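Local coordinates for regulator of G-protein signaling 16 (Mus musculus, PDB 3C7L), which speeds GTP hydrolysis by G protein alpha subunits, driving them into the inactive GDP-bound form and so shortening receptor signals, including those of phototransduction, at residues E45-F57 with I73-N87. Residues are numbered along the deposited sequence; the frame is centred on the assembly and turned at random.
Sequences EENLEFWLACEEF and IFDEYIRSEAPKEVN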
ATOM      1  N   GLU A  45       7.274   4.585   3.829  1.00  9.73           N
ATOM      2  CA  GLU A  45       6.119   4.032   4.535  1.00  9.98           C
ATOM      3  C   GLU A  45       4.796   4.319   3.819  1.00 10.73           C
ATOM      4  O   GLU A  45       3.788   3.649   4.075  1.00  8.10           O
ATOM      5  CB  GLU A  45       6.037   4.559   5.977  1.00 11.45           C
ATOM      6  CG  GLU A  45       5.464   5.963   6.119  1.00 12.90           C
ATOM      7  CD  GLU A  45       6.508   7.048   5.955  1.00 13.58           C
ATOM      8  OE1 GLU A  45       7.620   6.743   5.487  1.00 12.31           O
ATOM      9  OE2 GLU A  45       6.209   8.213   6.290  1.00 14.65           O
ATOM     10  N   GLU A  46       4.796   5.313   2.932  1.00  8.07           N
ATOM     11  CA  GLU A  46       3.592   5.659   2.184  1.00  9.82           C
ATOM     12  C   GLU A  46       3.137   4.475   1.330  1.00  8.15           C
ATOM     13  O   GLU A  46       1.953   4.342   1.041  1.00  8.24           O
ATOM     14  CB  GLU A  46       3.836   6.864   1.272  1.00 10.19           C
ATOM     15  CG  GLU A  46       4.824   6.602   0.152  1.00 12.87           C
ATOM     16  CD  GLU A  46       6.244   7.006   0.510  1.00 16.98           C
ATOM     17  OE1 GLU A  46       6.579   7.036   1.718  1.00 17.06           O
ATOM     18  OE2 GLU A  46       7.028   7.282  -0.426  1.00 18.81           O
ATOM     19  N   ASN A  47       4.076   3.625   0.921  1.00  5.92           N
ATOM     20  CA  ASN A  47       3.724   2.458   0.109  1.00  7.64           C
ATOM     21  C   ASN A  47       2.807   1.530   0.898  1.00  6.70           C
ATOM     22  O   ASN A  47       1.810   1.017   0.373  1.00  4.19           O
ATOM     23  CB  ASN A  47       4.979   1.687  -0.323  1.00  7.31           C
ATOM     24  CG  ASN A  47       5.831   2.468  -1.303  1.00 11.18           C
ATOM     25  OD1 ASN A  47       5.314   3.262  -2.094  1.00  9.49           O
ATOM     26  ND2 ASN A  47       7.143   2.235  -1.271  1.00  9.77           N
ATOM     27  N   LEU A  48       3.156   1.311   2.163  1.00  7.54           N
ATOM     28  CA  LEU A  48       2.370   0.445   3.030  1.00  7.29           C
ATOM     29  C   LEU A  48       1.042   1.094   3.426  1.00  7.53           C
ATOM     30  O   LEU A  48       0.015   0.426   3.482  1.00  8.12           O
ATOM     31  CB  LEU A  48       3.174   0.099   4.292  1.00  7.16           C
ATOM     32  CG  LEU A  48       2.447  -0.707   5.372  1.00  7.54           C
ATOM     33  CD1 LEU A  48       1.959  -2.034   4.800  1.00  6.34           C
ATOM     34  CD2 LEU A  48       3.386  -0.941   6.540  1.00  6.04           C
ATOM     35  N   GLU A  49       1.065   2.396   3.703  1.00  7.01           N
ATOM     36  CA  GLU A  49      -0.150   3.105   4.091  1.00  7.79           C
ATOM     37  C   GLU A  49      -1.158   3.089   2.951  1.00  7.56           C
ATOM     38  O   GLU A  49      -2.359   2.922   3.167  1.00  4.92           O
ATOM     39  CB  GLU A  49       0.193   4.546   4.495  1.00  8.24           C
ATOM     40  CG  GLU A  49       1.054   4.588   5.752  1.00 10.10           C
ATOM     41  CD  GLU A  49       1.549   5.974   6.121  1.00 12.32           C
ATOM     42  OE1 GLU A  49       1.391   6.922   5.318  1.00  9.55           O
ATOM     43  OE2 GLU A  49       2.114   6.100   7.226  1.00 11.21           O
ATOM     44  N   PHE A  50      -0.660   3.250   1.731  1.00  6.18           N
ATOM     45  CA  PHE A  50      -1.511   3.239   0.550  1.00  7.23           C
ATOM     46  C   PHE A  50      -2.130   1.859   0.346  1.00  6.05           C
ATOM     47  O   PHE A  50      -3.327   1.746   0.080  1.00  6.13           O
ATOM     48  CB  PHE A  50      -0.697   3.634  -0.687  1.00  8.13           C
ATOM     49  CG  PHE A  50      -1.418   3.413  -1.986  1.00  7.09           C
ATOM     50  CD1 PHE A  50      -2.643   4.024  -2.232  1.00  7.99           C
ATOM     51  CD2 PHE A  50      -0.874   2.590  -2.964  1.00  6.57           C
ATOM     52  CE1 PHE A  50      -3.315   3.819  -3.435  1.00  8.13           C
ATOM     53  CE2 PHE A  50      -1.532   2.379  -4.162  1.00  6.42           C
ATOM     54  CZ  PHE A  50      -2.757   2.994  -4.402  1.00  9.87           C
ATOM     55  N   TRP A  51      -1.315   0.813   0.471  1.00  5.50           N
ATOM     56  CA  TRP A  51      -1.802  -0.552   0.291  1.00  5.81           C
ATOM     57  C   TRP A  51      -2.934  -0.830   1.275  1.00  6.98           C
ATOM     58  O   TRP A  51      -3.997  -1.307   0.890  1.00  8.90           O
ATOM     59  CB  TRP A  51      -0.665  -1.559   0.503  1.00  5.81           C
ATOM     60  CG  TRP A  51      -1.009  -2.973   0.101  1.00  6.55           C
ATOM     61  CD1 TRP A  51      -0.823  -3.545  -1.121  1.00  8.40           C
ATOM     62  CD2 TRP A  51      -1.618  -3.977   0.925  1.00  6.51           C
ATOM     63  NE1 TRP A  51      -1.274  -4.846  -1.114  1.00  7.60           N
ATOM     64  CE2 TRP A  51      -1.769  -5.134   0.130  1.00  6.99           C
ATOM     65  CE3 TRP A  51      -2.054  -4.008   2.259  1.00  8.55           C
ATOM     66  CZ2 TRP A  51      -2.336  -6.316   0.625  1.00  8.22           C
ATOM     67  CZ3 TRP A  51      -2.616  -5.186   2.752  1.00  7.98           C
ATOM     68  CH2 TRP A  51      -2.751  -6.321   1.934  1.00  9.02           C
ATOM     69  N   LEU A  52      -2.710  -0.522   2.546  1.00  7.38           N
ATOM     70  CA  LEU A  52      -3.726  -0.738   3.576  1.00  9.12           C
ATOM     71  C   LEU A  52      -4.988   0.093   3.317  1.00  9.00           C
ATOM     72  O   LEU A  52      -6.099  -0.348   3.614  1.00  7.10           O
ATOM     73  CB  LEU A  52      -3.165  -0.390   4.956  1.00 11.16           C
ATOM     74  CG  LEU A  52      -2.015  -1.243   5.497  1.00 12.10           C
ATOM     75  CD1 LEU A  52      -1.391  -0.531   6.677  1.00 13.21           C
ATOM     76  CD2 LEU A  52      -2.519  -2.615   5.913  1.00 10.41           C
ATOM     77  N   ALA A  53      -4.818   1.290   2.768  1.00  8.03           N
ATOM     78  CA  ALA A  53      -5.960   2.156   2.479  1.00  9.40           C
ATOM     79  C   ALA A  53      -6.810   1.555   1.367  1.00 10.51           C
ATOM     80  O   ALA A  53      -8.033   1.706   1.363  1.00  9.54           O
ATOM     81  CB  ALA A  53      -5.479   3.547   2.080  1.00 10.94           C
ATOM     82  N   CYS A  54      -6.159   0.874   0.426  1.00  8.58           N
ATOM     83  CA  CYS A  54      -6.859   0.233  -0.682  1.00 10.92           C
ATOM     84  C   CYS A  54      -7.682  -0.943  -0.170  1.00 12.03           C
ATOM     85  O   CYS A  54      -8.780  -1.201  -0.657  1.00 12.35           O
ATOM     86  CB  CYS A  54      -5.866  -0.274  -1.731  1.00 11.13           C
ATOM     87  SG  CYS A  54      -5.061   1.019  -2.700  1.00  9.90           S
ATOM     88  N   GLU A  55      -7.135  -1.659   0.809  1.00 11.08           N
ATOM     89  CA  GLU A  55      -7.808  -2.807   1.402  1.00 12.53           C
ATOM     90  C   GLU A  55      -9.097  -2.423   2.121  1.00 13.24           C
ATOM     91  O   GLU A  55     -10.093  -3.142   2.048  1.00 14.04           O
ATOM     92  CB  GLU A  55      -6.875  -3.519   2.381  1.00 12.97           C
ATOM     93  CG  GLU A  55      -5.759  -4.290   1.717  1.00 11.77           C
ATOM     94  CD  GLU A  55      -6.269  -5.336   0.748  1.00 13.64           C
ATOM     95  OE1 GLU A  55      -6.309  -5.060  -0.467  1.00 13.20           O
ATOM     96  OE2 GLU A  55      -6.652  -6.430   1.203  1.00 14.54           O
ATOM     97  N   GLU A  56      -9.084  -1.299   2.825  1.00 14.24           N
ATOM     98  CA  GLU A  56     -10.288  -0.884   3.521  1.00 15.03           C
ATOM     99  C   GLU A  56     -11.296  -0.294   2.523  1.00 14.69           C
ATOM    100  O   GLU A  56     -12.508  -0.417   2.706  1.00 13.73           O
ATOM    101  CB  GLU A  56      -9.952   0.126   4.628  1.00 19.67           C
ATOM    102  CG  GLU A  56      -9.358   1.433   4.146  1.00 26.46           C
ATOM    103  CD  GLU A  56      -9.236   2.469   5.259  1.00 31.66           C
ATOM    104  OE1 GLU A  56     -10.212   2.628   6.025  1.00 34.24           O
ATOM    105  OE2 GLU A  56      -8.175   3.129   5.358  1.00 33.90           O
ATOM    106  N   PHE A  57     -10.792   0.321   1.457  1.00 14.18           N
ATOM    107  CA  PHE A  57     -11.644   0.915   0.427  1.00 13.75           C
ATOM    108  C   PHE A  57     -12.569  -0.102  -0.239  1.00 14.46           C
ATOM    109  O   PHE A  57     -13.740   0.181  -0.487  1.00 14.30           O
ATOM    110  CB  PHE A  57     -10.776   1.579  -0.650  1.00 14.07           C
ATOM    111  CG  PHE A  57     -11.546   2.042  -1.865  1.00 12.62           C
ATOM    112  CD1 PHE A  57     -12.397   3.141  -1.793  1.00 13.25           C
ATOM    113  CD2 PHE A  57     -11.416   1.375  -3.081  1.00 15.14           C
ATOM    114  CE1 PHE A  57     -13.107   3.571  -2.912  1.00 10.30           C
ATOM    115  CE2 PHE A  57     -12.123   1.798  -4.210  1.00 13.46           C
ATOM    116  CZ  PHE A  57     -12.970   2.898  -4.125  1.00 12.21           C
ATOM    117  N   ILE A  73      -8.199   9.002  -1.296  1.00 10.91           N
ATOM    118  CA  ILE A  73      -7.068   8.122  -1.580  1.00  8.66           C
ATOM    119  C   ILE A  73      -6.273   8.645  -2.777  1.00  8.61           C
ATOM    120  O   ILE A  73      -5.041   8.674  -2.755  1.00  7.99           O
ATOM    121  CB  ILE A  73      -7.553   6.676  -1.855  1.00  9.14           C
ATOM    122  CG1 ILE A  73      -8.040   6.047  -0.545  1.00  8.32           C
ATOM    123  CG2 ILE A  73      -6.432   5.844  -2.484  1.00  8.15           C
ATOM    124  CD1 ILE A  73      -8.615   4.640  -0.696  1.00  6.75           C
ATOM    125  N   PHE A  74      -6.983   9.076  -3.813  1.00  8.83           N
ATOM    126  CA  PHE A  74      -6.338   9.614  -5.009  1.00 10.19           C
ATOM    127  C   PHE A  74      -5.553  10.896  -4.676  1.00  9.71           C
ATOM    128  O   PHE A  74      -4.401  11.054  -5.071  1.00 10.42           O
ATOM    129  CB  PHE A  74      -7.393   9.928  -6.072  1.00 11.41           C
ATOM    130  CG  PHE A  74      -6.821  10.422  -7.368  1.00 11.98           C
ATOM    131  CD1 PHE A  74      -6.349   9.529  -8.321  1.00 13.02           C
ATOM    132  CD2 PHE A  74      -6.737  11.786  -7.628  1.00 12.68           C
ATOM    133  CE1 PHE A  74      -5.799   9.985  -9.518  1.00 13.11           C
ATOM    134  CE2 PHE A  74      -6.189  12.253  -8.820  1.00 12.22           C
ATOM    135  CZ  PHE A  74      -5.719  11.351  -9.766  1.00 12.66           C
ATOM    136  N   ASP A  75      -6.185  11.803  -3.942  1.00  9.66           N
ATOM    137  CA  ASP A  75      -5.549  13.068  -3.577  1.00 10.67           C
ATOM    138  C   ASP A  75      -4.403  12.904  -2.595  1.00 10.46           C
ATOM    139  O   ASP A  75      -3.453  13.680  -2.605  1.00 10.85           O
ATOM    140  CB  ASP A  75      -6.569  14.036  -2.972  1.00 11.61           C
ATOM    141  CG  ASP A  75      -7.586  14.524  -3.985  1.00 13.66           C
ATOM    142  OD1 ASP A  75      -7.346  14.364  -5.203  1.00 12.89           O
ATOM    143  OD2 ASP A  75      -8.622  15.082  -3.555  1.00 14.75           O
ATOM    144  N   GLU A  76      -4.493  11.898  -1.739  1.00  8.96           N
ATOM    145  CA  GLU A  76      -3.446  11.689  -0.755  1.00 10.00           C
ATOM    146  C   GLU A  76      -2.252  10.880  -1.250  1.00  8.29           C
ATOM    147  O   GLU A  76      -1.114  11.190  -0.904  1.00  9.04           O
ATOM    148  CB  GLU A  76      -4.025  11.028   0.505  1.00 12.06           C
ATOM    149  CG  GLU A  76      -2.962  10.596   1.496  1.00 17.63           C
ATOM    150  CD  GLU A  76      -3.498  10.395   2.898  1.00 23.61           C
ATOM    151  OE1 GLU A  76      -4.544   9.728   3.060  1.00 23.07           O
ATOM    152  OE2 GLU A  76      -2.858  10.900   3.844  1.00 26.66           O
ATOM    153  N   TYR A  77      -2.502   9.858  -2.066  1.00  9.14           N
ATOM    154  CA  TYR A  77      -1.424   8.993  -2.542  1.00 10.31           C
ATOM    155  C   TYR A  77      -1.114   8.926  -4.036  1.00  9.66           C
ATOM    156  O   TYR A  77       0.012   8.595  -4.408  1.00  9.66           O
ATOM    157  CB  TYR A  77      -1.672   7.549  -2.089  1.00  9.80           C
ATOM    158  CG  TYR A  77      -1.920   7.355  -0.612  1.00  9.57           C
ATOM    159  CD1 TYR A  77      -3.214   7.299  -0.107  1.00 11.67           C
ATOM    160  CD2 TYR A  77      -0.856   7.187   0.275  1.00  9.84           C
ATOM    161  CE1 TYR A  77      -3.452   7.072   1.244  1.00 12.94           C
ATOM    162  CE2 TYR A  77      -1.079   6.961   1.634  1.00 12.52           C
ATOM    163  CZ  TYR A  77      -2.381   6.902   2.108  1.00 13.12           C
ATOM    164  OH  TYR A  77      -2.614   6.658   3.440  1.00 16.04           O
ATOM    165  N   ILE A  78      -2.087   9.218  -4.893  1.00  9.71           N
ATOM    166  CA  ILE A  78      -1.863   9.074  -6.330  1.00 10.60           C
ATOM    167  C   ILE A  78      -1.494  10.292  -7.177  1.00 11.30           C
ATOM    168  O   ILE A  78      -0.529  10.234  -7.943  1.00 11.13           O
ATOM    169  CB  ILE A  78      -3.084   8.393  -7.000  1.00 12.48           C
ATOM    170  CG1 ILE A  78      -3.394   7.066  -6.304  1.00 13.93           C
ATOM    171  CG2 ILE A  78      -2.799   8.146  -8.485  1.00 10.52           C
ATOM    172  CD1 ILE A  78      -2.327   5.989  -6.493  1.00 16.45           C
ATOM    173  N   ARG A  79      -2.250  11.381  -7.064  1.00 11.77           N
ATOM    174  CA  ARG A  79      -1.970  12.555  -7.891  1.00 12.94           C
ATOM    175  C   ARG A  79      -0.591  13.170  -7.687  1.00 13.05           C
ATOM    176  O   ARG A  79      -0.006  13.095  -6.608  1.00 10.02           O
ATOM    177  CB  ARG A  79      -3.046  13.636  -7.695  1.00 14.32           C
ATOM    178  CG  ARG A  79      -3.086  14.286  -6.320  1.00 15.98           C
ATOM    179  CD  ARG A  79      -4.128  15.405  -6.288  1.00 17.40           C
ATOM    180  NE  ARG A  79      -4.319  15.940  -4.939  1.00 20.15           N
ATOM    181  CZ  ARG A  79      -5.171  16.916  -4.629  1.00 20.65           C
ATOM    182  NH1 ARG A  79      -5.914  17.475  -5.575  1.00 20.15           N
ATOM    183  NH2 ARG A  79      -5.287  17.325  -3.371  1.00 20.54           N
ATOM    184  N   SER A  80      -0.075  13.775  -8.750  1.00 11.29           N
ATOM    185  CA  SER A  80       1.218  14.422  -8.711  1.00 12.34           C
ATOM    186  C   SER A  80       1.287  15.426  -7.563  1.00 11.56           C
ATOM    187  O   SER A  80       0.357  16.208  -7.342  1.00 11.17           O
ATOM    188  CB  SER A  80       1.479  15.138 -10.038  1.00 14.31           C
ATOM    189  OG  SER A  80       2.673  15.895  -9.981  1.00 18.47           O
ATOM    190  N   GLU A  81       2.394  15.393  -6.831  1.00 11.26           N
ATOM    191  CA  GLU A  81       2.613  16.304  -5.719  1.00 12.38           C
ATOM    192  C   GLU A  81       1.713  16.037  -4.523  1.00 11.41           C
ATOM    193  O   GLU A  81       1.589  16.878  -3.641  1.00 10.73           O
ATOM    194  CB  GLU A  81       2.444  17.757  -6.190  1.00 13.25           C
ATOM    195  CG  GLU A  81       3.503  18.194  -7.194  1.00 16.93           C
ATOM    196  CD  GLU A  81       3.315  19.627  -7.673  1.00 17.17           C
ATOM    197  OE1 GLU A  81       2.416  19.875  -8.506  1.00 18.48           O
ATOM    198  OE2 GLU A  81       4.064  20.509  -7.211  1.00 20.59           O
ATOM    199  N   ALA A  82       1.084  14.866  -4.488  1.00 10.92           N
ATOM    200  CA  ALA A  82       0.226  14.527  -3.357  1.00 10.34           C
ATOM    201  C   ALA A  82       1.122  14.426  -2.118  1.00 11.12           C
ATOM    202  O   ALA A  82       2.312  14.131  -2.231  1.00 10.45           O
ATOM    203  CB  ALA A  82      -0.486  13.195  -3.607  1.00  9.16           C
ATOM    204  N   PRO A  83       0.560  14.668  -0.923  1.00 11.33           N
ATOM    205  CA  PRO A  83       1.312  14.603   0.333  1.00 11.48           C
ATOM    206  C   PRO A  83       2.119  13.312   0.458  1.00 12.54           C
ATOM    207  O   PRO A  83       3.309  13.338   0.783  1.00 11.51           O
ATOM    208  CB  PRO A  83       0.216  14.687   1.393  1.00 14.24           C
ATOM    209  CG  PRO A  83      -0.848  15.487   0.720  1.00 15.73           C
ATOM    210  CD  PRO A  83      -0.871  14.899  -0.663  1.00 12.03           C
ATOM    211  N   LYS A  84       1.467  12.183   0.191  1.00 11.92           N
ATOM    212  CA  LYS A  84       2.118  10.879   0.301  1.00 13.48           C
ATOM    213  C   LYS A  84       2.197  10.152  -1.034  1.00 13.88           C
ATOM    214  O   LYS A  84       2.045   8.929  -1.096  1.00 13.68           O
ATOM    215  CB  LYS A  84       1.364  10.007   1.307  1.00 14.19           C
ATOM    216  CG  LYS A  84       1.393  10.529   2.726  1.00 18.97           C
ATOM    217  CD  LYS A  84       0.493   9.705   3.632  1.00 20.27           C
ATOM    218  CE  LYS A  84       0.552  10.213   5.062  1.00 21.64           C
ATOM    219  NZ  LYS A  84      -0.411   9.494   5.935  1.00 23.40           N
ATOM    220  N   GLU A  85       2.453  10.907  -2.097  1.00 11.57           N
ATOM    221  CA  GLU A  85       2.538  10.350  -3.438  1.00 12.74           C
ATOM    222  C   GLU A  85       3.420   9.106  -3.514  1.00 12.83           C
ATOM    223  O   GLU A  85       4.590   9.139  -3.138  1.00 12.01           O
ATOM    224  CB  GLU A  85       3.056  11.406  -4.418  1.00 12.63           C
ATOM    225  CG  GLU A  85       3.233  10.879  -5.834  1.00 14.38           C
ATOM    226  CD  GLU A  85       3.614  11.955  -6.826  1.00 15.49           C
ATOM    227  OE1 GLU A  85       4.089  13.027  -6.398  1.00 16.97           O
ATOM    228  OE2 GLU A  85       3.451  11.723  -8.044  1.00 17.30           O
ATOM    229  N   VAL A  86       2.851   8.010  -4.001  1.00 12.23           N
ATOM    230  CA  VAL A  86       3.611   6.770  -4.139  1.00 12.30           C
ATOM    231  C   VAL A  86       4.361   6.783  -5.469  1.00 13.32           C
ATOM    232  O   VAL A  86       3.914   7.405  -6.432  1.00 12.51           O
ATOM    233  CB  VAL A  86       2.690   5.526  -4.076  1.00 11.76           C
ATOM    234  CG1 VAL A  86       2.023   5.449  -2.707  1.00  9.75           C
ATOM    235  CG2 VAL A  86       1.637   5.592  -5.172  1.00 10.30           C
ATOM    236  N   ASN A  87       5.489   6.083  -5.525  1.00 14.91           N
ATOM    237  CA  ASN A  87       6.300   6.042  -6.740  1.00 17.40           C
ATOM    238  C   ASN A  87       5.712   5.173  -7.848  1.00 18.93           C
ATOM    239  O   ASN A  87       6.076   4.008  -8.013  1.00 20.80           O
ATOM    240  CB  ASN A  87       7.720   5.579  -6.410  1.00 20.59           C
ATOM    241  CG  ASN A  87       8.623   5.556  -7.630  1.00 23.31           C
ATOM    242  OD1 ASN A  87       8.656   6.510  -8.411  1.00 25.82           O
ATOM    243  ND2 ASN A  87       9.369   4.473  -7.792  1.00 26.19           N
TER
HETATM  244  O   HOH W   1       6.568   5.158  -3.188  1.00 11.52           O
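Phe50 and Tyr77 form the centre of this helix pair, each aromatic group packing against the stem of the other. Tyr77 lies flat against helix 45-57: CA of Phe50 sits over its ring centre, 4.0 Å from the centroid, in a CH-pi contact, with Phe50 CB over the same face, while CG of Glu76 covers the opposite one. With CG anti to the backbone N (chi1 169°), Phe50 slides past Tyr77 in the opposite direction. Its ring, inclined at 44° to that of Tyr77, fills a hollow between Ile73, Tyr77 CB, Ile78 and Val86. CG2 of Ile73 meets the ring edge near its plane, 3.8 Å from Phe50 CE1. CD1 of Ile78 reaches Phe50 CZ at 3.7 Å. Without the tyrosine ring, as with an alanine here, a gap would probably open over the Phe50 backbone and the Phe50 ring would be less firmly held. Toward the C-terminal end of helix 45-57, CD1 of Ile73 is the bump, packing on Ala53 O and, at 3.7 Å, on Phe57 CB. At the other end Val86 CG1 lies 3.8 Å from Phe50 CB, and a water bridges Asn47 OD1 and Asn87 N. The extended Lys84 crosses Glu49 at about a right angle; Lys84 NZ lies 3.2 Å from Glu49 OE1 in a salt bridge whose hydrogen bond is weak, and makes a second salt bridge with Glu76 OE2, whereas Glu49 OE2 accepts a hydrogen bond from His36. The axes of 45-57 and 73-78 run nearly antiparallel (159°) and approach to 10.5 Å, with the turn-rich segment 79-87 folding back beside them: an antiparallel pair of the RGS domain's four-helix bundle, completed by helices 90-101 and 109-128.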